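Long-range contacts in N-acetylneuraminate lyase (Fusobacterium nucleatum subsp. nucleatum ATCC 25586, PDB 5ZKA), which belongs to the dihydrodipicolinate synthetase family of lyases and folds as a parallel eight-stranded TIM barrel: residues 105-110 with 133-138; 140-145 with 168-173. All coordinates share one frame; numbering follows the deposited sequence.

Contact 1 of 2, residues 105-110 with 133-138; sequences KCLSAV and TGNYMI
L107 pairs with M137 and S108 with I138 in two parallel bridges between strands 107-109 and 137-140, neighbours in the TIM barrel. L107 N donates to Y136 O (2.7 Å), I138 N to L107 O (2.8 Å) and A109 N to I138 O over a longer 3.3 Å. The side chains of L107 and M137 share one face of the sheet and touch helix 119-133, I129 meeting both. The L107 side chain reaches back along the neighbouring segment: with CG turned away from its own carbonyl carbon (chi1 -50°), CD1 meets T133 OG1 tip to tip at 3.6 Å, while CG and CD1 rest on N135 CB. M137 bends at chi2 (70°), which brings SD to 4.0 Å from A109 CB, and a second bend at chi3 turns CE toward the same methyl. Next to S108 on the other face, I138 extends CG1 to C106 SG at 3.7 Å; S108 OG is hydrogen-bonded to Y47 OH. T133 OG1 accepts from N135 N in an ST turn and donates to I129 O. N135 OD1 accepts from Y136 N at 2.7 Å, tilted a little from the amide plane, and its ND2 bonds Y104 O and T100 OG1. These bonds fix the amide's rotation, with N135 OD1 only 3.1 Å from K105 O; acceptors this close probably repel, a cost probably offset by the bond OD1 accepts and the two ND2 donates.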
loop_
_atom_site.group_PDB
_atom_site.type_symbol
_atom_site.label_atom_id
_atom_site.label_comp_id
_atom_site.label_asym_id
_atom_site.label_seq_id
_atom_site.Cartn_x
_atom_site.Cartn_y
_atom_site.Cartn_z
ATOM N N LYS B 105 3.706 -28.157 12.131
ATOM C CA LYS B 105 5.097 -27.751 12.260
ATOM C C LYS B 105 5.266 -26.241 12.221
ATOM O O LYS B 105 6.397 -25.755 12.112
ATOM C CB LYS B 105 5.946 -28.408 11.165
ATOM C CG LYS B 105 5.921 -29.940 11.184
ATOM C CD LYS B 105 6.558 -30.511 12.439
ATOM C CE LYS B 105 6.479 -32.040 12.446
ATOM N NZ LYS B 105 6.552 -32.586 13.829
ATOM N N CYS B 106 4.173 -25.484 12.325
ATOM C CA CYS B 106 4.270 -24.032 12.356
ATOM C C CYS B 106 2.991 -23.481 12.963
ATOM O O CYS B 106 1.895 -23.905 12.590
ATOM C CB CYS B 106 4.487 -23.449 10.958
ATOM S SG CYS B 106 4.896 -21.677 11.008
ATOM N N LEU B 107 3.141 -22.566 13.909
ATOM C CA LEU B 107 2.018 -21.908 14.558
ATOM C C LEU B 107 1.930 -20.475 14.079
ATOM O O LEU B 107 2.878 -19.914 13.527
ATOM C CB LEU B 107 2.168 -21.911 16.083
ATOM C CG LEU B 107 2.483 -23.265 16.709
ATOM C CD1 LEU B 107 2.670 -23.136 18.208
ATOM C CD2 LEU B 107 1.344 -24.216 16.397
ATOM N N SER B 108 0.769 -19.883 14.309
ATOM C CA SER B 108 0.626 -18.445 14.215
ATOM C C SER B 108 -0.283 -18.009 15.348
ATOM O O SER B 108 -1.004 -18.822 15.940
ATOM C CB SER B 108 0.065 -17.999 12.858
ATOM O OG SER B 108 -1.274 -18.425 12.718
ATOM N N ALA B 109 -0.216 -16.723 15.678
ATOM C CA ALA B 109 -1.052 -16.227 16.760
ATOM C C ALA B 109 -1.247 -14.732 16.605
ATOM O O ALA B 109 -0.343 -14.019 16.162
ATOM C CB ALA B 109 -0.442 -16.527 18.133
ATOM N N VAL B 110 -2.439 -14.282 16.968
ATOM C CA VAL B 110 -2.723 -12.884 17.238
ATOM C C VAL B 110 -3.177 -12.806 18.690
ATOM O O VAL B 110 -3.794 -13.748 19.200
ATOM C CB VAL B 110 -3.784 -12.336 16.258
ATOM C CG1 VAL B 110 -5.101 -13.067 16.413
ATOM C CG2 VAL B 110 -3.953 -10.842 16.427
ATOM N N THR B 133 5.621 -24.742 23.620
ATOM C CA THR B 133 5.302 -25.741 22.604
ATOM C C THR B 133 6.529 -26.279 21.882
ATOM O O THR B 133 6.469 -27.387 21.341
ATOM C CB THR B 133 4.336 -25.180 21.548
ATOM O OG1 THR B 133 4.988 -24.152 20.784
ATOM C CG2 THR B 133 3.066 -24.617 22.187
ATOM N N GLY B 134 7.628 -25.531 21.852
ATOM C CA GLY B 134 8.776 -25.935 21.062
ATOM C C GLY B 134 8.615 -25.778 19.564
ATOM O O GLY B 134 9.506 -26.198 18.812
ATOM N N ASN B 135 7.522 -25.178 19.110
ATOM C CA ASN B 135 7.192 -25.034 17.699
ATOM C C ASN B 135 7.599 -23.658 17.186
ATOM O O ASN B 135 7.967 -22.766 17.948
ATOM C CB ASN B 135 5.690 -25.245 17.489
ATOM C CG ASN B 135 5.372 -25.908 16.172
ATOM O OD1 ASN B 135 6.072 -25.715 15.176
ATOM N ND2 ASN B 135 4.314 -26.718 16.164
ATOM N N TYR B 136 7.513 -23.496 15.868
ATOM C CA TYR B 136 7.796 -22.239 15.186
ATOM C C TYR B 136 6.550 -21.361 15.152
ATOM O O TYR B 136 5.419 -21.839 15.253
ATOM C CB TYR B 136 8.291 -22.495 13.764
ATOM C CG TYR B 136 9.481 -23.432 13.734
ATOM C CD1 TYR B 136 10.780 -22.939 13.774
ATOM C CD2 TYR B 136 9.302 -24.812 13.703
ATOM C CE1 TYR B 136 11.868 -23.799 13.769
ATOM C CE2 TYR B 136 10.383 -25.672 13.698
ATOM C CZ TYR B 136 11.660 -25.161 13.729
ATOM O OH TYR B 136 12.733 -26.022 13.726
ATOM N N MET B 137 6.772 -20.060 14.973
ATOM C CA MET B 137 5.714 -19.079 15.161
ATOM C C MET B 137 5.741 -18.018 14.069
ATOM O O MET B 137 6.803 -17.470 13.757
ATOM C CB MET B 137 5.844 -18.414 16.537
ATOM C CG MET B 137 4.938 -17.210 16.748
ATOM S SD MET B 137 3.191 -17.632 16.875
ATOM C CE MET B 137 3.202 -18.500 18.441
ATOM N N ILE B 138 4.562 -17.735 13.511
ATOM C CA ILE B 138 4.312 -16.592 12.631
ATOM C C ILE B 138 3.537 -15.548 13.432
ATOM O O ILE B 138 2.459 -15.842 13.963
ATOM C CB ILE B 138 3.529 -17.009 11.374
ATOM C CG1 ILE B 138 4.328 -18.011 10.531
ATOM C CG2 ILE B 138 3.122 -15.769 10.538
ATOM C CD1 ILE B 138 5.590 -17.466 9.988
#

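Contact 2 of 2, residues 140-145 with 168-173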
loop_
_atom_site.group_PDB
_atom_site.type_symbol
_atom_site.label_atom_id
_atom_site.label_comp_id
_atom_site.label_asym_id
_atom_site.label_seq_id
_atom_site.Cartn_x
_atom_site.Cartn_y
_atom_site.Cartn_z
ATOM N N TYR B 140 1.574 -11.718 13.838
ATOM C CA TYR B 140 0.772 -10.781 13.064
ATOM C C TYR B 140 1.409 -9.402 13.146
ATOM O O TYR B 140 1.909 -9.008 14.203
ATOM C CB TYR B 140 -0.666 -10.708 13.584
ATOM C CG TYR B 140 -1.593 -11.779 13.047
ATOM C CD1 TYR B 140 -1.221 -13.116 13.074
ATOM C CD2 TYR B 140 -2.856 -11.458 12.554
ATOM C CE1 TYR B 140 -2.061 -14.100 12.602
ATOM C CE2 TYR B 140 -3.708 -12.442 12.080
ATOM C CZ TYR B 140 -3.301 -13.765 12.107
ATOM O OH TYR B 140 -4.123 -14.769 11.644
ATOM N N SER B 141 1.371 -8.663 12.028
ATOM C CA SER B 141 1.896 -7.298 12.020
ATOM C C SER B 141 1.088 -6.374 12.925
ATOM O O SER B 141 1.656 -5.471 13.550
ATOM C CB SER B 141 1.922 -6.756 10.590
ATOM O OG SER B 141 0.600 -6.646 10.070
ATOM N N ILE B 142 -0.225 -6.568 13.002
ATOM C CA ILE B 142 -1.051 -5.921 14.011
ATOM C C ILE B 142 -1.401 -6.971 15.066
ATOM O O ILE B 142 -2.223 -7.862 14.803
ATOM C CB ILE B 142 -2.315 -5.294 13.410
ATOM C CG1 ILE B 142 -1.995 -4.603 12.086
ATOM C CG2 ILE B 142 -2.893 -4.296 14.385
ATOM C CD1 ILE B 142 -3.172 -3.838 11.497
ATOM N N PRO B 143 -0.811 -6.906 16.264
ATOM C CA PRO B 143 -0.968 -7.997 17.242
ATOM C C PRO B 143 -2.358 -8.109 17.856
ATOM O O PRO B 143 -2.589 -9.036 18.641
ATOM C CB PRO B 143 0.081 -7.657 18.315
ATOM C CG PRO B 143 1.015 -6.686 17.660
ATOM C CD PRO B 143 0.170 -5.905 16.708
ATOM N N PHE B 144 -3.279 -7.195 17.555
ATOM C CA PHE B 144 -4.687 -7.364 17.895
ATOM C C PHE B 144 -5.506 -6.509 16.936
ATOM O O PHE B 144 -4.959 -5.816 16.074
ATOM C CB PHE B 144 -4.985 -7.032 19.367
ATOM C CG PHE B 144 -4.333 -5.768 19.882
ATOM C CD1 PHE B 144 -2.966 -5.706 20.117
ATOM C CD2 PHE B 144 -5.106 -4.655 20.180
ATOM C CE1 PHE B 144 -2.379 -4.549 20.604
ATOM C CE2 PHE B 144 -4.525 -3.498 20.674
ATOM C CZ PHE B 144 -3.160 -3.445 20.885
ATOM N N LEU B 145 -6.829 -6.559 17.084
ATOM C CA LEU B 145 -7.694 -5.964 16.073
ATOM C C LEU B 145 -7.627 -4.440 16.097
ATOM O O LEU B 145 -7.120 -3.825 15.153
ATOM C CB LEU B 145 -9.141 -6.442 16.256
ATOM C CG LEU B 145 -10.101 -6.293 15.064
ATOM C CD1 LEU B 145 -10.700 -4.881 14.960
ATOM C CD2 LEU B 145 -9.417 -6.688 13.761
ATOM N N LYS B 168 2.641 -12.422 9.370
ATOM C CA LYS B 168 1.499 -12.197 8.487
ATOM C C LYS B 168 1.180 -10.706 8.495
ATOM O O LYS B 168 0.847 -10.144 9.545
ATOM C CB LYS B 168 0.283 -13.011 8.940
ATOM C CG LYS B 168 -0.975 -12.845 8.079
ATOM C CD LYS B 168 -2.153 -13.585 8.740
ATOM C CE LYS B 168 -3.394 -13.598 7.873
ATOM N NZ LYS B 168 -4.565 -14.100 8.642
ATOM N N PHE B 169 1.303 -10.068 7.328
ATOM C CA PHE B 169 1.141 -8.625 7.190
ATOM C C PHE B 169 -0.311 -8.346 6.822
ATOM O O PHE B 169 -0.747 -8.678 5.716
ATOM C CB PHE B 169 2.091 -8.092 6.122
ATOM C CG PHE B 169 2.800 -6.833 6.508
ATOM C CD1 PHE B 169 2.336 -5.608 6.075
ATOM C CD2 PHE B 169 3.949 -6.882 7.279
ATOM C CE1 PHE B 169 2.994 -4.445 6.427
ATOM C CE2 PHE B 169 4.610 -5.725 7.633
ATOM C CZ PHE B 169 4.137 -4.510 7.206
ATOM N N THR B 170 -1.066 -7.737 7.739
ATOM C CA THR B 170 -2.505 -7.624 7.554
ATOM C C THR B 170 -3.000 -6.239 7.163
ATOM O O THR B 170 -4.162 -6.114 6.752
ATOM C CB THR B 170 -3.241 -8.045 8.828
ATOM O OG1 THR B 170 -2.924 -7.130 9.877
ATOM C CG2 THR B 170 -2.820 -9.455 9.232
ATOM N N ALA B 171 -2.186 -5.201 7.315
ATOM C CA ALA B 171 -2.566 -3.849 6.918
ATOM C C ALA B 171 -1.603 -3.379 5.840
ATOM O O ALA B 171 -0.386 -3.559 5.968
ATOM C CB ALA B 171 -2.546 -2.883 8.104
ATOM N N GLY B 172 -2.142 -2.779 4.785
ATOM C CA GLY B 172 -1.323 -2.455 3.635
ATOM C C GLY B 172 -0.544 -1.163 3.769
ATOM O O GLY B 172 -0.825 -0.189 3.065
ATOM N N ASP B 173 0.427 -1.131 4.681
ATOM C CA ASP B 173 1.407 -0.043 4.729
ATOM C C ASP B 173 2.606 -0.522 3.918
ATOM O O ASP B 173 3.425 -1.307 4.404
ATOM C CB ASP B 173 1.779 0.290 6.171
ATOM C CG ASP B 173 2.829 1.390 6.277
ATOM O OD1 ASP B 173 3.422 1.785 5.246
ATOM O OD2 ASP B 173 3.062 1.871 7.407
#
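Over one face of the Y140 ring lies the aliphatic chain of K168, whose CD sits 3.9 Å from the ring centroid in a CH-pi contact shifted toward the rim. T170 CG2 comes obliquely to the same ring, nearest CD2. The F169 ring receives S141 CB over one face, 4.2 Å from its centroid and 22° off the normal. K168 is extended from CG (anti to the backbone N, chi1 180°) to NZ; lying alongside Y140 and pointing the same way, it donates a hydrogen bond from NZ to Y140 OH at 3.1 Å. That hydroxyl is also hydrogen-bonded to Y47 OH, which ties the phenol to strand 45-48, not a sheet neighbour of 137-140. Y140 and K168 form the parallel bridge of strands 137-140 and 164-169 at their C-terminal ends, the end of a TIM barrel at which active sites lie. Beyond the bridge, S141 N donates to K168 O at 2.9 Å, after which 141-145 runs on as a loop, while 168-173 leaves the sheet only after F169. S141 OG accepts a nearly straight bond (169°) from T170 N at 3.1 Å and has a second hydrogen-bonding partner in N149 OD1, so this buried hydroxyl links its loop to the T170 backbone and the N149 side chain. Further out I142 CG1 passes the T170 hydroxyl, OG1, at 3.5 Å, and its CD1 makes apolar contact with A171 CB at 3.6 Å. N149 touches both I142 and A171. G172 centres an inverse gamma turn, and D173 OD1 then caps helix 174-183, accepting from L176 N.

Overall arrangement
From the N terminus, strand 107-109 is followed by helix 119-133 and then by strand 137-140, and contact 1 closes that excursion as a beta-alpha-beta unit. The chain runs straight on into contact 2, which closes the next unit, through helix 152-159 to strand 164-169. The two loops are therefore in series, neither nested nor crossed, and share strand 137-140: contact 1 holds its beginning to strand 107-109, contact 2 its end to strand 164-169. The centres lie about 16 Å apart, yet the contacts touch, with V110 CG2 packed 3.2 Å from P143 O and I138 CG2 3.6 Å from K168 N. Together they join three consecutive staves of the barrel.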